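Local coordinates for protein papain-like protease (Human betacoronavirus 2c EMC/2012, PDB 4PT5) that probably cleaves the viral replicase polyprotein as a papain-like cysteine protease and, as in related coronavirus enzymes, removes ubiquitin from conjugated proteins, at residues A179-S184 / T243-L248; P252-V257 / K306-D311; L238-T243 / K318-C323. All coordinates share one frame; numbering follows the deposited sequence.

In the fold
The three contacts lie in a chain of neighbours through the part of the protease that follows the helix-rich region. Interactions 1 and 3 are closest, with centres about 16 Å apart; they share Thr243, at the junction of strands 233-242 and 245-250. The centre of interaction 2 is about 24 Å from that of interaction 1, yet Leu248 packs on Asp311, since strands 245-250 and 304-315 are neighbours in one sheet. Interactions 2 and 3 do not touch. Along the chain, interaction 1 closes before interaction 2 opens, and interaction 2 nests within the loop closed by interaction 3. Interaction 1 joins the end of the helical part to the sheets; interactions 2 and 3 lie each within one sheet, probably those of palm and fingers.

Interaction 1: A179-S184 / T243-L248; sequences AELCCS and TPWLLL
The indole NE1 of Trp245 donates a hydrogen bond to the main-chain O of Lys126, and Leu181 comes up beside the same nitrogen, its CD1 4.1 Å from Trp245 NE1. That methyl approaches the indole obliquely, and it also reaches the benzo part of the ring, with Leu181 CD1 4.2 Å from Trp245 CZ2. The second methyl of Leu181 points at the proline ring, CD2 lying 3.8 Å from Pro244 CG. Having CG anti to its main-chain nitrogen (chi1 -151°) lets Leu181 spread both methyls over the Pro244-Trp245 corner. Cys183 adds its sulfur to the same proline ring: SG is 3.8 Å from Pro244 CG and also borders Pro244 CB, so that CG is touched by both Leu181 and Cys183. On the other segment, Thr243 OG1 makes a weak bond to Trp245 O and a further one with Gln317 N. The indole N-H finds its polar partner outside the contact, and packing on helix 206-209 and strand 304-315 also restrains the ring. Across the two segments the contact is therefore wholly apolar, methyls and a thiol against proline and indole: nonpolar burial of modest extent (160 Å²), not directional bonding, joins them.

Interaction 2: P252-V257 / K306-D311; sequences PNEKLV and KCKVTD
Lys255 and Cys307 form a hydrogen-bonded antiparallel pair in which both main-chain N-H groups and both carbonyls are used. Lys255 N reaches Cys307 O at 2.7 Å, nearly straight at 169°, and Cys307 N returns the bond to Lys255 O at 2.9 Å. The pair of Asn253 and Val309 is less even. Asn253 N donates to Val309 O over 3.1 Å, whereas the bond from Val309 N to Asn253 O is weak, bent to 128°, and the same N-H also leans weakly on Cys307 O within its own segment. Val309 O has a second donor in Gln215 NE2, while the side-chain ND2 of Asn253 is taken up by Gln215 OE1, so one glutamine side chain bridges the two strands. Glu254 CA adds a CA-H...O contact, 3.3 Å from Cys307 O, beside the N-H bonds that carbonyl already accepts.

Side chains alternate between faces. On one, Glu254 and Lys306 pass each other at a slant; Glu254 OE1 stays 4.2 Å from Lys306 NZ, beyond a salt bridge, and Lys308 NZ makes a weak hydrogen bond to Gly273 O. On the other, the Lys255 chain crosses Val309 at an angle, its CD 3.8 Å from Val309 CG2, before its end leads away, and Val257 CG2 touches Cys307 SG at 4.0 Å.

Although the pairing is antiparallel, the axes of the short segments make 121°, a strong twist or coil of the strands. Strand 304-315 carries 253-258 along one edge and 267-271 along the other, Thr310 touches Ser169 of helix 168-176, and Asn253 packs on Arg29 of the second subunit.

Interaction 3: L238-T243 / K318-C323; sequences LVEHTT and KYSSDC
Lys318 opens the pairing through its main chain, with CA 3.3 Å from His241 O in a CA-H...O contact. Tyr319 follows on the same carbonyl: its N donates to His241 O at 3.1 Å, the donor tilted 28° from the carbonyl plane, and with both residues facing His241 the geometry is that of a classic beta bulge. The bond is returned from His241 N to Tyr319 O. Holding CG anti to the main-chain nitrogen (chi1 160°), Tyr319 turns its ring edge toward the neighbouring strand, where Leu238 O lies near the ring plane, 4.0 Å from CE2. Arg221 makes a cation-pi contact with this ring, and His241 spends its NE2 on Ala208 O. Ser320 brings its CA to 3.2 Å from Val239 O. That oxygen is also the acceptor for Ser321 N, at 2.9 Å and in the carbonyl plane; the same nitrogen stands 3.8 Å above the Tyr319 ring, offset toward its rim. Ser321 then sets OG beside both methyls of Val239, 3.7 Å from CG1, before the chain bends away in an inverse gamma turn centred on Asp322. A second classic bulge, Val239 and Glu240 facing Val188, lies on the other edge of strand 233-242: a short C-terminal strand completes a bulged antiparallel sheet at the base of the zinc-bearing fingers characteristic of coronavirus papain-like proteases.

Interaction 1: A179-S184 / T243-L248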
loop_
_atom_site.group_PDB
_atom_site.type_symbol
_atom_site.label_atom_id
_atom_site.label_comp_id
_atom_site.label_asym_id
_atom_site.label_seq_id
_atom_site.Cartn_x
_atom_site.Cartn_y
_atom_site.Cartn_z
ATOM N N ALA A 179 13.604 -4.198 3.066
ATOM C CA ALA A 179 14.965 -4.723 2.935
ATOM C C ALA A 179 15.886 -4.309 4.088
ATOM O O ALA A 179 15.486 -3.561 4.981
ATOM C CB ALA A 179 15.563 -4.321 1.592
ATOM N N GLU A 180 17.121 -4.802 4.048
ATOM C CA GLU A 180 18.110 -4.579 5.100
ATOM C C GLU A 180 19.516 -4.720 4.516
ATOM O O GLU A 180 19.741 -5.514 3.600
ATOM C CB GLU A 180 17.908 -5.589 6.234
ATOM C CG GLU A 180 18.633 -5.251 7.528
ATOM C CD GLU A 180 18.662 -6.409 8.510
ATOM O OE1 GLU A 180 18.819 -7.571 8.073
ATOM O OE2 GLU A 180 18.535 -6.158 9.727
ATOM N N LEU A 181 20.456 -3.950 5.057
ATOM C CA LEU A 181 21.839 -3.958 4.588
ATOM C C LEU A 181 22.701 -4.958 5.364
ATOM O O LEU A 181 22.526 -5.135 6.573
ATOM C CB LEU A 181 22.435 -2.555 4.690
ATOM C CG LEU A 181 23.537 -2.193 3.694
ATOM C CD1 LEU A 181 22.959 -1.904 2.314
ATOM C CD2 LEU A 181 24.314 -0.994 4.209
ATOM N N CYS A 182 23.633 -5.598 4.660
ATOM C CA CYS A 182 24.494 -6.629 5.246
ATOM C C CYS A 182 25.865 -6.102 5.684
ATOM O O CYS A 182 26.755 -6.884 6.036
ATOM C CB CYS A 182 24.662 -7.795 4.265
ATOM S SG CYS A 182 23.130 -8.669 3.868
ATOM N N CYS A 183 26.026 -4.781 5.668
ATOM C CA CYS A 183 27.284 -4.135 6.049
ATOM C C CYS A 183 27.046 -2.800 6.763
ATOM O O CYS A 183 25.909 -2.462 7.099
ATOM C CB CYS A 183 28.182 -3.943 4.820
ATOM S SG CYS A 183 27.420 -3.024 3.461
ATOM N N SER A 184 28.126 -2.055 6.996
ATOM C CA SER A 184 28.053 -0.763 7.680
ATOM C C SER A 184 27.724 0.381 6.724
ATOM O O SER A 184 28.340 0.516 5.662
ATOM C CB SER A 184 29.366 -0.460 8.410
ATOM O OG SER A 184 29.569 -1.344 9.497
ATOM N N THR A 243 28.863 4.525 2.515
ATOM C CA THR A 243 27.856 3.573 2.022
ATOM C C THR A 243 28.478 2.515 1.098
ATOM O O THR A 243 29.592 2.707 0.609
ATOM C CB THR A 243 26.714 4.289 1.256
ATOM O OG1 THR A 243 27.239 4.950 0.098
ATOM C CG2 THR A 243 25.991 5.300 2.139
ATOM N N PRO A 244 27.775 1.383 0.877
ATOM C CA PRO A 244 28.184 0.447 -0.177
ATOM C C PRO A 244 27.736 0.905 -1.569
ATOM O O PRO A 244 28.333 0.509 -2.574
ATOM C CB PRO A 244 27.470 -0.851 0.210
ATOM C CG PRO A 244 26.280 -0.412 0.989
ATOM C CD PRO A 244 26.722 0.812 1.739
ATOM N N TRP A 245 26.691 1.728 -1.608
ATOM C CA TRP A 245 26.149 2.318 -2.837
ATOM C C TRP A 245 25.210 3.429 -2.464
ATOM O O TRP A 245 24.804 3.536 -1.304
ATOM C CB TRP A 245 25.424 1.270 -3.682
ATOM C CG TRP A 245 24.468 0.404 -2.895
ATOM C CD1 TRP A 245 24.711 -0.860 -2.363
ATOM C CD2 TRP A 245 23.078 0.713 -2.519
ATOM N NE1 TRP A 245 23.604 -1.340 -1.710
ATOM C CE2 TRP A 245 22.591 -0.448 -1.765
ATOM C CE3 TRP A 245 22.221 1.791 -2.727
ATOM C CZ2 TRP A 245 21.303 -0.501 -1.250
ATOM C CZ3 TRP A 245 20.925 1.723 -2.204
ATOM C CH2 TRP A 245 20.480 0.606 -1.483
ATOM N N LEU A 246 24.848 4.266 -3.433
ATOM C CA LEU A 246 23.947 5.385 -3.168
ATOM C C LEU A 246 22.862 5.536 -4.225
ATOM O O LEU A 246 23.151 5.766 -5.399
ATOM C CB LEU A 246 24.736 6.694 -3.030
ATOM C CG LEU A 246 23.962 8.009 -2.854
ATOM C CD1 LEU A 246 23.279 8.094 -1.493
ATOM C CD2 LEU A 246 24.889 9.196 -3.064
ATOM N N LEU A 247 21.611 5.417 -3.788
ATOM C CA LEU A 247 20.463 5.649 -4.652
ATOM C C LEU A 247 19.861 7.018 -4.354
ATOM O O LEU A 247 19.518 7.315 -3.206
ATOM C CB LEU A 247 19.414 4.544 -4.467
ATOM C CG LEU A 247 18.177 4.541 -5.373
ATOM C CD1 LEU A 247 18.528 4.171 -6.808
ATOM C CD2 LEU A 247 17.124 3.593 -4.819
ATOM N N LEU A 248 19.757 7.847 -5.392
ATOM C CA LEU A 248 19.130 9.163 -5.288
ATOM C C LEU A 248 17.885 9.220 -6.165
ATOM O O LEU A 248 17.885 8.711 -7.285
ATOM C CB LEU A 248 20.105 10.273 -5.696
ATOM C CG LEU A 248 21.445 10.455 -4.972
ATOM C CD1 LEU A 248 22.218 11.598 -5.611
ATOM C CD2 LEU A 248 21.272 10.713 -3.482
#

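Interaction 2: P252-V257 / K306-D311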
loop_
_atom_site.group_PDB
_atom_site.type_symbol
_atom_site.label_atom_id
_atom_site.label_comp_id
_atom_site.label_asym_id
_atom_site.label_seq_id
_atom_site.Cartn_x
_atom_site.Cartn_y
_atom_site.Cartn_z
ATOM N N PRO A 252 10.436 13.305 -12.355
ATOM C CA PRO A 252 10.906 13.514 -13.720
ATOM C C PRO A 252 11.611 14.863 -13.900
ATOM O O PRO A 252 10.961 15.913 -13.956
ATOM C CB PRO A 252 9.614 13.453 -14.533
ATOM C CG PRO A 252 8.747 12.502 -13.770
ATOM C CD PRO A 252 9.222 12.467 -12.337
ATOM N N ASN A 253 12.939 14.812 -13.962
ATOM C CA ASN A 253 13.783 15.998 -14.059
ATOM C C ASN A 253 14.672 15.929 -15.297
ATOM O O ASN A 253 15.547 15.064 -15.398
ATOM C CB ASN A 253 14.628 16.140 -12.789
ATOM C CG ASN A 253 15.556 17.338 -12.825
ATOM O OD1 ASN A 253 15.207 18.401 -13.339
ATOM N ND2 ASN A 253 16.749 17.173 -12.263
ATOM N N GLU A 254 14.447 16.848 -16.233
ATOM C CA GLU A 254 15.139 16.827 -17.520
ATOM C C GLU A 254 16.623 17.167 -17.399
ATOM O O GLU A 254 16.994 18.255 -16.958
ATOM C CB GLU A 254 14.448 17.752 -18.522
ATOM C CG GLU A 254 14.623 17.321 -19.968
ATOM C CD GLU A 254 13.653 18.012 -20.902
ATOM O OE1 GLU A 254 12.808 17.315 -21.503
ATOM O OE2 GLU A 254 13.730 19.254 -21.029
ATOM N N LYS A 255 17.460 16.211 -17.790
ATOM C CA LYS A 255 18.910 16.341 -17.708
ATOM C C LYS A 255 19.574 15.868 -18.993
ATOM O O LYS A 255 19.095 14.936 -19.643
ATOM C CB LYS A 255 19.454 15.518 -16.539
ATOM C CG LYS A 255 19.648 16.293 -15.248
ATOM C CD LYS A 255 20.209 15.388 -14.162
ATOM C CE LYS A 255 20.898 16.186 -13.064
ATOM N NZ LYS A 255 22.239 16.680 -13.486
ATOM N N LEU A 256 20.679 16.518 -19.349
ATOM C CA LEU A 256 21.537 16.035 -20.420
ATOM C C LEU A 256 22.568 15.088 -19.812
ATOM O O LEU A 256 23.413 15.503 -19.016
ATOM C CB LEU A 256 22.210 17.203 -21.158
ATOM C CG LEU A 256 22.954 16.978 -22.489
ATOM C CD1 LEU A 256 24.416 16.599 -22.278
ATOM C CD2 LEU A 256 22.252 15.967 -23.390
ATOM N N VAL A 257 22.476 13.812 -20.178
ATOM C CA VAL A 257 23.387 12.794 -19.664
ATOM C C VAL A 257 24.441 12.474 -20.720
ATOM O O VAL A 257 24.108 12.084 -21.840
ATOM C CB VAL A 257 22.634 11.512 -19.242
ATOM C CG1 VAL A 257 23.591 10.504 -18.618
ATOM C CG2 VAL A 257 21.516 11.843 -18.264
ATOM N N LYS A 306 19.250 13.576 -23.635
ATOM C CA LYS A 306 18.447 14.535 -22.880
ATOM C C LYS A 306 17.140 13.865 -22.464
ATOM O O LYS A 306 16.265 13.614 -23.298
ATOM C CB LYS A 306 18.168 15.787 -23.720
ATOM C CG LYS A 306 17.411 16.887 -22.984
ATOM C CD LYS A 306 16.564 17.726 -23.932
ATOM C CE LYS A 306 15.278 17.008 -24.323
ATOM N NZ LYS A 306 14.473 17.777 -25.312
ATOM N N CYS A 307 17.018 13.581 -21.170
ATOM C CA CYS A 307 15.917 12.772 -20.650
ATOM C C CYS A 307 15.470 13.212 -19.258
ATOM O O CYS A 307 16.213 13.892 -18.547
ATOM C CB CYS A 307 16.336 11.302 -20.615
ATOM S SG CYS A 307 17.885 11.003 -19.731
ATOM N N LYS A 308 14.258 12.809 -18.876
ATOM C CA LYS A 308 13.714 13.118 -17.553
ATOM C C LYS A 308 14.076 12.032 -16.534
ATOM O O LYS A 308 13.309 11.090 -16.314
ATOM C CB LYS A 308 12.193 13.295 -17.617
ATOM C CG LYS A 308 11.706 14.364 -18.578
ATOM C CD LYS A 308 10.188 14.354 -18.642
ATOM C CE LYS A 308 9.674 14.953 -19.939
ATOM N NZ LYS A 308 8.259 14.552 -20.185
ATOM N N VAL A 309 15.247 12.172 -15.916
ATOM C CA VAL A 309 15.735 11.188 -14.944
ATOM C C VAL A 309 14.931 11.214 -13.642
ATOM O O VAL A 309 14.484 12.274 -13.196
ATOM C CB VAL A 309 17.250 11.344 -14.641
ATOM C CG1 VAL A 309 18.076 11.202 -15.915
ATOM C CG2 VAL A 309 17.552 12.669 -13.956
ATOM N N THR A 310 14.742 10.038 -13.052
ATOM C CA THR A 310 14.069 9.918 -11.761
ATOM C C THR A 310 15.053 9.407 -10.701
ATOM O O THR A 310 15.547 10.178 -9.877
ATOM C CB THR A 310 12.824 9.002 -11.839
ATOM O OG1 THR A 310 13.216 7.684 -12.246
ATOM C CG2 THR A 310 11.798 9.553 -12.832
ATOM N N ASP A 311 15.344 8.108 -10.747
ATOM C CA ASP A 311 16.266 7.472 -9.814
ATOM C C ASP A 311 17.647 7.393 -10.447
ATOM O O ASP A 311 17.761 7.164 -11.651
ATOM C CB ASP A 311 15.774 6.066 -9.455
ATOM C CG ASP A 311 14.292 6.030 -9.090
ATOM O OD1 ASP A 311 13.777 7.026 -8.533
ATOM O OD2 ASP A 311 13.640 4.999 -9.354
#

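Interaction 3: L238-T243 / K318-C323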
loop_
_atom_site.group_PDB
_atom_site.type_symbol
_atom_site.label_atom_id
_atom_site.label_comp_id
_atom_site.label_asym_id
_atom_site.label_seq_id
_atom_site.Cartn_x
_atom_site.Cartn_y
_atom_site.Cartn_z
ATOM N N LEU A 238 25.704 18.030 4.578
ATOM C CA LEU A 238 26.222 16.683 4.818
ATOM C C LEU A 238 27.700 16.727 5.214
ATOM O O LEU A 238 28.501 17.422 4.584
ATOM C CB LEU A 238 26.022 15.819 3.566
ATOM C CG LEU A 238 26.459 14.350 3.533
ATOM C CD1 LEU A 238 25.647 13.494 4.493
ATOM C CD2 LEU A 238 26.346 13.814 2.115
ATOM N N VAL A 239 28.048 15.979 6.259
ATOM C CA VAL A 239 29.405 15.993 6.820
ATOM C C VAL A 239 30.161 14.683 6.568
ATOM O O VAL A 239 31.283 14.699 6.063
ATOM C CB VAL A 239 29.393 16.359 8.327
ATOM C CG1 VAL A 239 30.715 16.014 9.004
ATOM C CG2 VAL A 239 29.090 17.837 8.501
ATOM N N GLU A 240 29.540 13.560 6.919
ATOM C CA GLU A 240 30.137 12.243 6.715
ATOM C C GLU A 240 29.187 11.356 5.914
ATOM O O GLU A 240 27.966 11.444 6.071
ATOM C CB GLU A 240 30.465 11.595 8.062
ATOM C CG GLU A 240 31.453 10.440 7.988
ATOM C CD GLU A 240 31.501 9.620 9.265
ATOM O OE1 GLU A 240 31.614 8.379 9.164
ATOM O OE2 GLU A 240 31.425 10.205 10.368
ATOM N N HIS A 241 29.748 10.507 5.056
ATOM C CA HIS A 241 28.949 9.615 4.216
ATOM C C HIS A 241 29.718 8.386 3.822
ATOM O O HIS A 241 30.620 8.446 2.984
ATOM C CB HIS A 241 28.438 10.360 2.981
ATOM C CG HIS A 241 27.171 9.781 2.391
ATOM N ND1 HIS A 241 26.788 10.025 1.126
ATOM C CD2 HIS A 241 26.198 8.947 2.942
ATOM C CE1 HIS A 241 25.630 9.387 0.876
ATOM N NE2 HIS A 241 25.270 8.726 1.988
ATOM N N THR A 242 29.366 7.259 4.436
ATOM C CA THR A 242 29.981 5.973 4.121
ATOM C C THR A 242 28.895 4.951 3.777
ATOM O O THR A 242 28.098 4.572 4.636
ATOM C CB THR A 242 30.857 5.463 5.287
ATOM O OG1 THR A 242 31.669 6.534 5.785
ATOM C CG2 THR A 242 31.758 4.318 4.829
ATOM N N THR A 243 28.863 4.525 2.515
ATOM C CA THR A 243 27.856 3.573 2.022
ATOM C C THR A 243 28.478 2.515 1.098
ATOM O O THR A 243 29.592 2.707 0.609
ATOM C CB THR A 243 26.714 4.289 1.256
ATOM O OG1 THR A 243 27.239 4.950 0.098
ATOM C CG2 THR A 243 25.991 5.300 2.139
ATOM N N LYS A 318 32.454 7.478 0.312
ATOM C CA LYS A 318 33.406 7.604 1.415
ATOM C C LYS A 318 33.904 9.049 1.412
ATOM O O LYS A 318 34.849 9.395 0.696
ATOM C CB LYS A 318 34.563 6.606 1.270
ATOM C CG LYS A 318 35.266 6.275 2.582
ATOM C CD LYS A 318 36.182 5.061 2.458
ATOM C CE LYS A 318 37.618 5.447 2.126
ATOM N NZ LYS A 318 37.816 5.809 0.694
ATOM N N TYR A 319 33.243 9.890 2.208
ATOM C CA TYR A 319 33.415 11.340 2.124
ATOM C C TYR A 319 33.327 12.047 3.476
ATOM O O TYR A 319 32.515 11.685 4.330
ATOM C CB TYR A 319 32.390 11.925 1.135
ATOM C CG TYR A 319 32.115 13.409 1.282
ATOM C CD1 TYR A 319 32.988 14.358 0.753
ATOM C CD2 TYR A 319 30.971 13.861 1.945
ATOM C CE1 TYR A 319 32.734 15.716 0.888
ATOM C CE2 TYR A 319 30.710 15.215 2.084
ATOM C CZ TYR A 319 31.592 16.136 1.555
ATOM O OH TYR A 319 31.329 17.479 1.692
ATOM N N SER A 320 34.183 13.052 3.649
ATOM C CA SER A 320 34.133 13.962 4.790
ATOM C C SER A 320 34.175 15.401 4.290
ATOM O O SER A 320 34.924 15.713 3.360
ATOM C CB SER A 320 35.294 13.704 5.750
ATOM O OG SER A 320 35.100 12.498 6.467
ATOM N N SER A 321 33.366 16.266 4.903
ATOM C CA SER A 321 33.291 17.677 4.518
ATOM C C SER A 321 34.652 18.354 4.670
ATOM O O SER A 321 35.140 18.561 5.785
ATOM C CB SER A 321 32.215 18.409 5.327
ATOM O OG SER A 321 32.478 18.333 6.716
ATOM N N ASP A 322 35.257 18.684 3.531
ATOM C CA ASP A 322 36.643 19.147 3.484
ATOM C C ASP A 322 36.793 20.597 3.948
ATOM O O ASP A 322 36.730 21.532 3.142
ATOM C CB ASP A 322 37.228 18.952 2.076
ATOM C CG ASP A 322 38.747 18.828 2.077
ATOM O OD1 ASP A 322 39.342 18.598 3.153
ATOM O OD2 ASP A 322 39.348 18.951 0.989
ATOM N N CYS A 323 36.981 20.758 5.259
ATOM C CA CYS A 323 37.234 22.056 5.902
ATOM C C CYS A 323 36.228 23.150 5.513
ATOM O O CYS A 323 36.611 24.253 5.111
ATOM C CB CYS A 323 38.679 22.514 5.645
ATOM S SG CYS A 323 39.940 21.290 6.080
#